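PDB 4BLG: latency-associated nuclear antigen from Murid herpesvirus 4, which probably binds DNA as a dimer through its C-terminal domain, the part crystallised, with charged surface residues that affect viral latency. Local coordinates for residues L64-S69 with L87-D92; S39-S44 with K97-V102. All coordinates share one frame; numbering follows the deposited sequence.

Interaction 1: L64-S69 with L87-D92; sequences LSTPVS and LSFVED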
ATOM      1  N   LEU A  64       2.311  -5.803 -10.920  1.00 32.19           N
ATOM      2  CA  LEU A  64       2.476  -4.369 -11.101  1.00 28.81           C
ATOM      3  C   LEU A  64       2.909  -3.759  -9.785  1.00 29.90           C
ATOM      4  O   LEU A  64       2.293  -4.008  -8.750  1.00 35.09           O
ATOM      5  CB  LEU A  64       1.173  -3.736 -11.566  1.00 29.92           C
ATOM      6  CG  LEU A  64       0.458  -4.453 -12.717  1.00 35.51           C
ATOM      7  CD1 LEU A  64      -0.841  -3.740 -13.034  1.00 41.26           C
ATOM      8  CD2 LEU A  64       1.322  -4.529 -13.957  1.00 38.49           C
ATOM      9  N   SER A  65       3.970  -2.963  -9.816  1.00 30.46           N
ATOM     10  CA  SER A  65       4.471  -2.361  -8.592  1.00 30.77           C
ATOM     11  C   SER A  65       4.386  -0.844  -8.595  1.00 31.94           C
ATOM     12  O   SER A  65       4.620  -0.181  -9.603  1.00 34.79           O
ATOM     13  CB  SER A  65       5.907  -2.797  -8.312  1.00 33.36           C
ATOM     14  OG  SER A  65       5.975  -4.188  -8.065  1.00 31.78           O
ATOM     15  N   THR A  66       4.036  -0.316  -7.433  1.00 24.45           N
ATOM     16  CA  THR A  66       3.991   1.110  -7.203  1.00 31.66           C
ATOM     17  C   THR A  66       5.406   1.661  -7.147  1.00 25.37           C
ATOM     18  O   THR A  66       6.368   0.902  -6.990  1.00 26.84           O
ATOM     19  CB  THR A  66       3.365   1.400  -5.846  1.00 22.25           C
ATOM     20  OG1 THR A  66       4.199   0.841  -4.822  1.00 21.48           O
ATOM     21  CG2 THR A  66       1.992   0.795  -5.755  1.00 26.20           C
ATOM     22  N   PRO A  67       5.543   2.986  -7.268  1.00 29.09           N
ATOM     23  CA  PRO A  67       6.834   3.590  -6.928  1.00 20.73           C
ATOM     24  C   PRO A  67       7.131   3.385  -5.455  1.00 25.00           C
ATOM     25  O   PRO A  67       6.265   2.901  -4.705  1.00 28.43           O
ATOM     26  CB  PRO A  67       6.639   5.072  -7.249  1.00 23.58           C
ATOM     27  CG  PRO A  67       5.182   5.261  -7.495  1.00 24.16           C
ATOM     28  CD  PRO A  67       4.614   3.946  -7.878  1.00 26.13           C
ATOM     29  N   VAL A  68       8.348   3.721  -5.048  1.00 23.03           N
ATOM     30  CA  VAL A  68       8.735   3.612  -3.653  1.00 22.22           C
ATOM     31  C   VAL A  68       8.114   4.781  -2.884  1.00 23.40           C
ATOM     32  O   VAL A  68       8.195   5.918  -3.332  1.00 26.70           O
ATOM     33  CB  VAL A  68      10.263   3.658  -3.497  1.00 20.10           C
ATOM     34  CG1 VAL A  68      10.656   3.548  -2.040  1.00 24.80           C
ATOM     35  CG2 VAL A  68      10.930   2.546  -4.323  1.00 30.72           C
ATOM     36  N   SER A  69       7.486   4.490  -1.747  1.00 23.25           N
ATOM     37  CA  SER A  69       7.042   5.532  -0.818  1.00 21.38           C
ATOM     38  C   SER A  69       7.563   5.247   0.603  1.00 33.50           C
ATOM     39  O   SER A  69       8.472   4.433   0.787  1.00 26.07           O
ATOM     40  CB  SER A  69       5.522   5.658  -0.826  1.00 19.57           C
ATOM     41  OG  SER A  69       5.105   6.817  -0.132  1.00 30.92           O
ATOM     42  N   LEU A  87       4.370  -1.619  -3.176  1.00 23.31           N
ATOM     43  CA  LEU A  87       3.371  -2.660  -3.302  1.00 31.19           C
ATOM     44  C   LEU A  87       3.477  -3.281  -4.676  1.00 25.27           C
ATOM     45  O   LEU A  87       3.603  -2.571  -5.667  1.00 32.24           O
ATOM     46  CB  LEU A  87       1.971  -2.068  -3.132  1.00 35.31           C
ATOM     47  CG  LEU A  87       1.598  -1.618  -1.724  1.00 33.72           C
ATOM     48  CD1 LEU A  87       0.243  -0.932  -1.746  1.00 38.30           C
ATOM     49  CD2 LEU A  87       1.585  -2.808  -0.788  1.00 32.71           C
ATOM     50  N   SER A  88       3.424  -4.605  -4.727  1.00 26.28           N
ATOM     51  CA  SER A  88       3.458  -5.325  -5.988  1.00 25.81           C
ATOM     52  C   SER A  88       2.161  -6.076  -6.065  1.00 27.35           C
ATOM     53  O   SER A  88       1.949  -7.021  -5.311  1.00 25.52           O
ATOM     54  CB  SER A  88       4.635  -6.308  -6.042  1.00 30.63           C
ATOM     55  OG  SER A  88       5.872  -5.655  -5.833  1.00 24.45           O
ATOM     56  N   PHE A  89       1.286  -5.644  -6.966  1.00 27.81           N
ATOM     57  CA  PHE A  89      -0.051  -6.211  -7.067  1.00 27.35           C
ATOM     58  C   PHE A  89      -0.069  -7.449  -7.957  1.00 33.98           C
ATOM     59  O   PHE A  89       0.593  -7.483  -8.995  1.00 31.36           O
ATOM     60  CB  PHE A  89      -1.021  -5.165  -7.613  1.00 27.76           C
ATOM     61  CG  PHE A  89      -1.106  -3.930  -6.769  1.00 26.84           C
ATOM     62  CD1 PHE A  89      -1.941  -3.888  -5.663  1.00 26.48           C
ATOM     63  CD2 PHE A  89      -0.351  -2.812  -7.075  1.00 27.98           C
ATOM     64  CE1 PHE A  89      -2.015  -2.748  -4.872  1.00 28.51           C
ATOM     65  CE2 PHE A  89      -0.420  -1.673  -6.290  1.00 34.47           C
ATOM     66  CZ  PHE A  89      -1.259  -1.640  -5.190  1.00 30.22           C
ATOM     67  N   VAL A  90      -0.843  -8.449  -7.537  1.00 34.41           N
ATOM     68  CA  VAL A  90      -1.005  -9.701  -8.268  1.00 34.80           C
ATOM     69  C   VAL A  90      -2.446 -10.171  -8.165  1.00 45.27           C
ATOM     70  O   VAL A  90      -3.238  -9.650  -7.360  1.00 35.23           O
ATOM     71  CB  VAL A  90      -0.118 -10.822  -7.698  1.00 36.70           C
ATOM     72  CG1 VAL A  90       1.351 -10.510  -7.902  1.00 35.55           C
ATOM     73  CG2 VAL A  90      -0.427 -11.043  -6.225  1.00 41.65           C
ATOM     74  N   GLU A  91      -2.779 -11.170  -8.973  1.00 35.80           N
ATOM     75  CA  GLU A  91      -4.157 -11.642  -9.072  1.00 37.61           C
ATOM     76  C   GLU A  91      -4.753 -12.055  -7.713  1.00 37.12           C
ATOM     77  O   GLU A  91      -5.887 -11.675  -7.386  1.00 37.65           O
ATOM     78  CB  GLU A  91      -4.269 -12.817 -10.049  1.00 40.42           C
ATOM     79  CG  GLU A  91      -5.660 -12.956 -10.659  1.00 42.70           C
ATOM     80  CD  GLU A  91      -5.768 -14.068 -11.700  1.00 51.62           C
ATOM     81  OE1 GLU A  91      -4.764 -14.775 -11.952  1.00 52.64           O
ATOM     82  OE2 GLU A  91      -6.877 -14.220 -12.265  1.00 50.04           O
ATOM     83  N   ASP A  92      -4.007 -12.834  -6.932  1.00 36.73           N
ATOM     84  CA  ASP A  92      -4.582 -13.506  -5.764  1.00 37.09           C
ATOM     85  C   ASP A  92      -3.547 -14.018  -4.771  1.00 36.28           C
ATOM     86  O   ASP A  92      -2.348 -13.752  -4.912  1.00 35.15           O
ATOM     87  CB  ASP A  92      -5.470 -14.667  -6.227  1.00 39.90           C
ATOM     88  CG  ASP A  92      -4.701 -15.724  -7.018  1.00 48.80           C
ATOM     89  OD1 ASP A  92      -3.478 -15.898  -6.791  1.00 42.83           O
ATOM     90  OD2 ASP A  92      -5.325 -16.389  -7.872  1.00 52.69           O
TER

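Interaction 2: S39-S44 with K97-V102; sequences SAVMFS and KKLKRV. With PO4 (phosphate ion), chain D.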
ATOM      1  N   SER A  39      -4.654  -9.310  -4.447  1.00 37.12           N
ATOM      2  CA  SER A  39      -3.554  -9.373  -3.491  1.00 35.64           C
ATOM      3  C   SER A  39      -2.344  -8.553  -3.901  1.00 33.31           C
ATOM      4  O   SER A  39      -2.258  -8.028  -5.013  1.00 36.65           O
ATOM      5  CB  SER A  39      -3.114 -10.811  -3.282  1.00 36.71           C
ATOM      6  OG  SER A  39      -4.212 -11.650  -3.001  1.00 39.17           O
ATOM      7  N   ALA A  40      -1.407  -8.442  -2.973  1.00 32.08           N
ATOM      8  CA  ALA A  40      -0.157  -7.768  -3.240  1.00 33.10           C
ATOM      9  C   ALA A  40       0.880  -8.248  -2.250  1.00 34.62           C
ATOM     10  O   ALA A  40       0.562  -8.922  -1.271  1.00 30.74           O
ATOM     11  CB  ALA A  40      -0.329  -6.268  -3.135  1.00 29.39           C
ATOM     12  N   VAL A  41       2.131  -7.918  -2.522  1.00 28.22           N
ATOM     13  CA  VAL A  41       3.161  -8.060  -1.521  1.00 33.36           C
ATOM     14  C   VAL A  41       3.717  -6.677  -1.249  1.00 30.20           C
ATOM     15  O   VAL A  41       4.102  -5.953  -2.171  1.00 25.84           O
ATOM     16  CB  VAL A  41       4.296  -8.996  -1.973  1.00 31.21           C
ATOM     17  CG1 VAL A  41       5.290  -9.197  -0.833  1.00 29.80           C
ATOM     18  CG2 VAL A  41       3.734 -10.338  -2.431  1.00 34.25           C
ATOM     19  N   MET A  42       3.720  -6.291   0.015  1.00 29.65           N
ATOM     20  CA  MET A  42       4.445  -5.104   0.426  1.00 25.44           C
ATOM     21  C   MET A  42       5.891  -5.489   0.686  1.00 28.59           C
ATOM     22  O   MET A  42       6.175  -6.297   1.573  1.00 30.34           O
ATOM     23  CB  MET A  42       3.834  -4.502   1.692  1.00 25.07           C
ATOM     24  CG  MET A  42       4.552  -3.231   2.154  1.00 24.27           C
ATOM     25  SD  MET A  42       3.827  -2.505   3.632  1.00 33.57           S
ATOM     26  CE  MET A  42       2.390  -1.698   2.921  1.00 29.20           C
ATOM     27  N   PHE A  43       6.798  -4.916  -0.099  1.00 27.30           N
ATOM     28  CA  PHE A  43       8.219  -5.082   0.150  1.00 30.20           C
ATOM     29  C   PHE A  43       8.707  -3.811   0.818  1.00 31.98           C
ATOM     30  O   PHE A  43       8.473  -2.728   0.309  1.00 26.40           O
ATOM     31  CB  PHE A  43       8.997  -5.318  -1.149  1.00 30.20           C
ATOM     32  CG  PHE A  43       8.682  -6.620  -1.814  1.00 29.18           C
ATOM     33  CD1 PHE A  43       9.184  -7.816  -1.308  1.00 25.37           C
ATOM     34  CD2 PHE A  43       7.903  -6.651  -2.963  1.00 24.46           C
ATOM     35  CE1 PHE A  43       8.892  -9.025  -1.926  1.00 28.47           C
ATOM     36  CE2 PHE A  43       7.610  -7.847  -3.583  1.00 30.30           C
ATOM     37  CZ  PHE A  43       8.102  -9.040  -3.065  1.00 27.75           C
ATOM     38  N   SER A  44       9.392  -3.951   1.949  1.00 24.16           N
ATOM     39  CA  SER A  44       9.817  -2.809   2.731  1.00 26.81           C
ATOM     40  C   SER A  44      11.275  -2.923   3.157  1.00 32.06           C
ATOM     41  O   SER A  44      11.853  -4.010   3.183  1.00 32.70           O
ATOM     42  CB  SER A  44       8.926  -2.669   3.961  1.00 32.67           C
ATOM     43  OG  SER A  44       8.976  -3.838   4.754  1.00 31.68           O
ATOM     44  N   LYS A  97       1.868 -15.486  -2.756  1.00 38.57           N
ATOM     45  CA  LYS A  97       2.718 -16.406  -2.007  1.00 50.90           C
ATOM     46  C   LYS A  97       3.960 -16.675  -2.869  1.00 36.06           C
ATOM     47  O   LYS A  97       5.102 -16.606  -2.393  1.00 40.61           O
ATOM     48  CB  LYS A  97       1.957 -17.713  -1.695  1.00 45.67           C
ATOM     49  NZ  LYS A  97       1.986 -22.308   0.660  1.00 57.19           N
ATOM     50  N   LYS A  98       3.715 -16.961  -4.149  1.00 37.18           N
ATOM     51  CA  LYS A  98       4.783 -17.265  -5.123  1.00 44.28           C
ATOM     52  C   LYS A  98       5.749 -16.081  -5.284  1.00 40.61           C
ATOM     53  O   LYS A  98       6.964 -16.245  -5.252  1.00 38.15           O
ATOM     54  CB  LYS A  98       4.216 -17.617  -6.514  1.00 42.79           C
ATOM     55  CG  LYS A  98       5.191 -18.398  -7.428  1.00 52.33           C
ATOM     56  CD  LYS A  98       4.724 -18.381  -8.890  1.00 75.58           C
ATOM     57  CE  LYS A  98       3.607 -19.404  -9.125  1.00101.54           C
ATOM     58  NZ  LYS A  98       2.638 -18.998 -10.185  1.00114.62           N
ATOM     59  N   LEU A  99       5.186 -14.892  -5.458  1.00 34.15           N
ATOM     60  CA  LEU A  99       5.957 -13.688  -5.711  1.00 32.28           C
ATOM     61  C   LEU A  99       6.872 -13.417  -4.538  1.00 38.91           C
ATOM     62  O   LEU A  99       8.036 -13.072  -4.706  1.00 32.79           O
ATOM     63  CB  LEU A  99       5.022 -12.491  -5.893  1.00 34.63           C
ATOM     64  CG  LEU A  99       5.768 -11.164  -6.038  1.00 37.66           C
ATOM     65  CD1 LEU A  99       6.700 -11.228  -7.240  1.00 29.81           C
ATOM     66  CD2 LEU A  99       4.817  -9.992  -6.169  1.00 29.92           C
ATOM     67  N   LYS A 100       6.323 -13.562  -3.339  1.00 38.33           N
ATOM     68  CA  LYS A 100       7.077 -13.295  -2.128  1.00 36.30           C
ATOM     69  C   LYS A 100       8.234 -14.278  -2.018  1.00 40.36           C
ATOM     70  O   LYS A 100       9.354 -13.894  -1.680  1.00 40.37           O
ATOM     71  CB  LYS A 100       6.174 -13.405  -0.902  1.00 37.00           C
ATOM     72  CG  LYS A 100       6.836 -12.956   0.378  1.00 30.14           C
ATOM     73  CD  LYS A 100       5.985 -13.272   1.580  1.00 36.33           C
ATOM     74  CE  LYS A 100       6.703 -12.917   2.863  1.00 45.86           C
ATOM     75  NZ  LYS A 100       6.587 -14.004   3.866  1.00 47.98           N
ATOM     76  N   ARG A 101       7.956 -15.546  -2.293  1.00 33.57           N
ATOM     77  CA  ARG A 101       8.962 -16.598  -2.195  1.00 35.49           C
ATOM     78  C   ARG A 101      10.152 -16.330  -3.104  1.00 35.40           C
ATOM     79  O   ARG A 101      11.310 -16.466  -2.694  1.00 36.52           O
ATOM     80  CB  ARG A 101       8.356 -17.947  -2.571  1.00 39.70           C
ATOM     81  CG  ARG A 101       9.312 -19.130  -2.418  1.00 53.85           C
ATOM     82  CD  ARG A 101       8.552 -20.437  -2.604  1.00 60.44           C
ATOM     83  NE  ARG A 101       7.603 -20.526  -1.507  1.00 79.29           N
ATOM     84  CZ  ARG A 101       6.282 -20.621  -1.629  1.00 82.25           C
ATOM     85  NH1 ARG A 101       5.682 -20.723  -2.808  1.00 78.95           N
ATOM     86  NH2 ARG A 101       5.536 -20.643  -0.540  1.00 73.16           N
ATOM     87  N   VAL A 102       9.859 -15.977  -4.350  1.00 35.18           N
ATOM     88  CA  VAL A 102      10.896 -15.788  -5.357  1.00 35.51           C
ATOM     89  C   VAL A 102      11.748 -14.569  -5.031  1.00 33.41           C
ATOM     90  O   VAL A 102      12.982 -14.644  -4.973  1.00 33.83           O
ATOM     91  CB  VAL A 102      10.273 -15.623  -6.751  1.00 36.00           C
ATOM     92  CG1 VAL A 102      11.301 -15.106  -7.742  1.00 37.02           C
ATOM     93  CG2 VAL A 102       9.684 -16.944  -7.220  1.00 39.64           C
TER
HETATM   94  P   PO4 D1263       5.418 -19.543 -12.737  1.00 45.70           P
HETATM   95  O1  PO4 D1263       6.543 -20.306 -12.091  1.00 52.90           O
HETATM   96  O2  PO4 D1263       5.565 -18.065 -12.466  1.00 58.30           O
HETATM   97  O3  PO4 D1263       5.407 -19.727 -14.230  1.00 51.18           O
HETATM   98  O4  PO4 D1263       4.118 -20.026 -12.153  1.00 55.94           O

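Interaction 1: L64-S69 with L87-D92
T66 sets its two side-chain branches to different uses against L87 and F89. Its OG1 stands between the backbone N and the carbonyl carbon (chi1 63°) and accepts a hydrogen bond from L87 N at 3.0 Å with an almost straight N-H...O angle of 176°, while donating to P67 O. The methyl CG2, beside the backbone N, meets the rim of the F89 ring near its plane, 3.5 Å from CE2, the two side chains crossing at about a right angle. On the face of the sheet opposite F89, S88 OG donates to S65 OG at 2.7 Å. The antiparallel backbone frame consists of L64 N to F89 O, F89 N to L64 O and T66 N to L87 O (2.9 Å). Outside the pair, the F89 ring packs edge-to-face with F125, and L64 and F89 both pack on P72 of the second subunit. T66 O turns to H55 ND1, and T66 OG1 takes the L87 N-H that a regular ladder would give to T66 O. The hydroxyl thus prolongs the strand pairing where 64-70 is broken, while the buried serine hydroxyls form a relay, S65 OG being bonded on to I58 O.

Interaction 2: S39-S44 with K97-V102
V41 and L99 make the closest apolar contact between strand 39-44 and helix 97-102. V41 CG2 and L99 CD2 approach to 3.9 Å with the side chains crossing obliquely, and both CB atoms head into the interface. The same V41 methyl also rests 4.2 Å from K100 CB, so the lysine joins through the base of its side chain while its end leads away.

The aromatic part belongs to F43. The tip of the ring, CZ, reaches the helix, where L99 CG sits near the ring plane, at its edge, 4.3 Å from CZ. Within the strand, V41 CG1 lies 3.6 Å above one face of this ring, offset toward the rim. V41 therefore uses one methyl on the phenyl face and the other on the helix.

Polar contacts lie away from the strand. K98 NZ, at the end of a chain bent at chi3 and chi4, donates to O4 of a phosphate ion at 2.7 Å and is also bonded to Q95 OE1. The ion, probably from the crystallisation liquor, is also hydrogen-bonded to R25 NH2 and L26 N.

The two segment axes run nearly parallel, 24° apart and 8.3 Å at closest approach. This is the helix-on-sheet layer of the LANA DNA-binding domain, helix 93-110 packed by apolar side chains against the four-stranded antiparallel sheet. L99 also packs on L26 and F27 of helix 24-27, on V63 and on S88 of strand 84-90, while F43 reaches I58 and V102 turns to L19 and T22 of helix 13-22.

In the fold
The two interactions lie about 9 Å apart, centre to centre, in one domain. All touching residues of interaction 1 are buried; in interaction 2 K100, at the margin, is partly exposed. Strand 84-90 joins them: it pairs with 64-70 on one side and with 39-45 on the other, where S88 O probably bonds V41 N at 2.9 Å, and it then leads into helix 93-110. Interaction 1 builds the sheet edgewise, through backbone and hydroxyl bonds; interaction 2 covers a sheet face, through apolar side chains without a hydrogen bond between its segments. The second subunit packs against L64, T66 and F89 of interaction 1, but in interaction 2 against M42 and S44, which do not touch the helix.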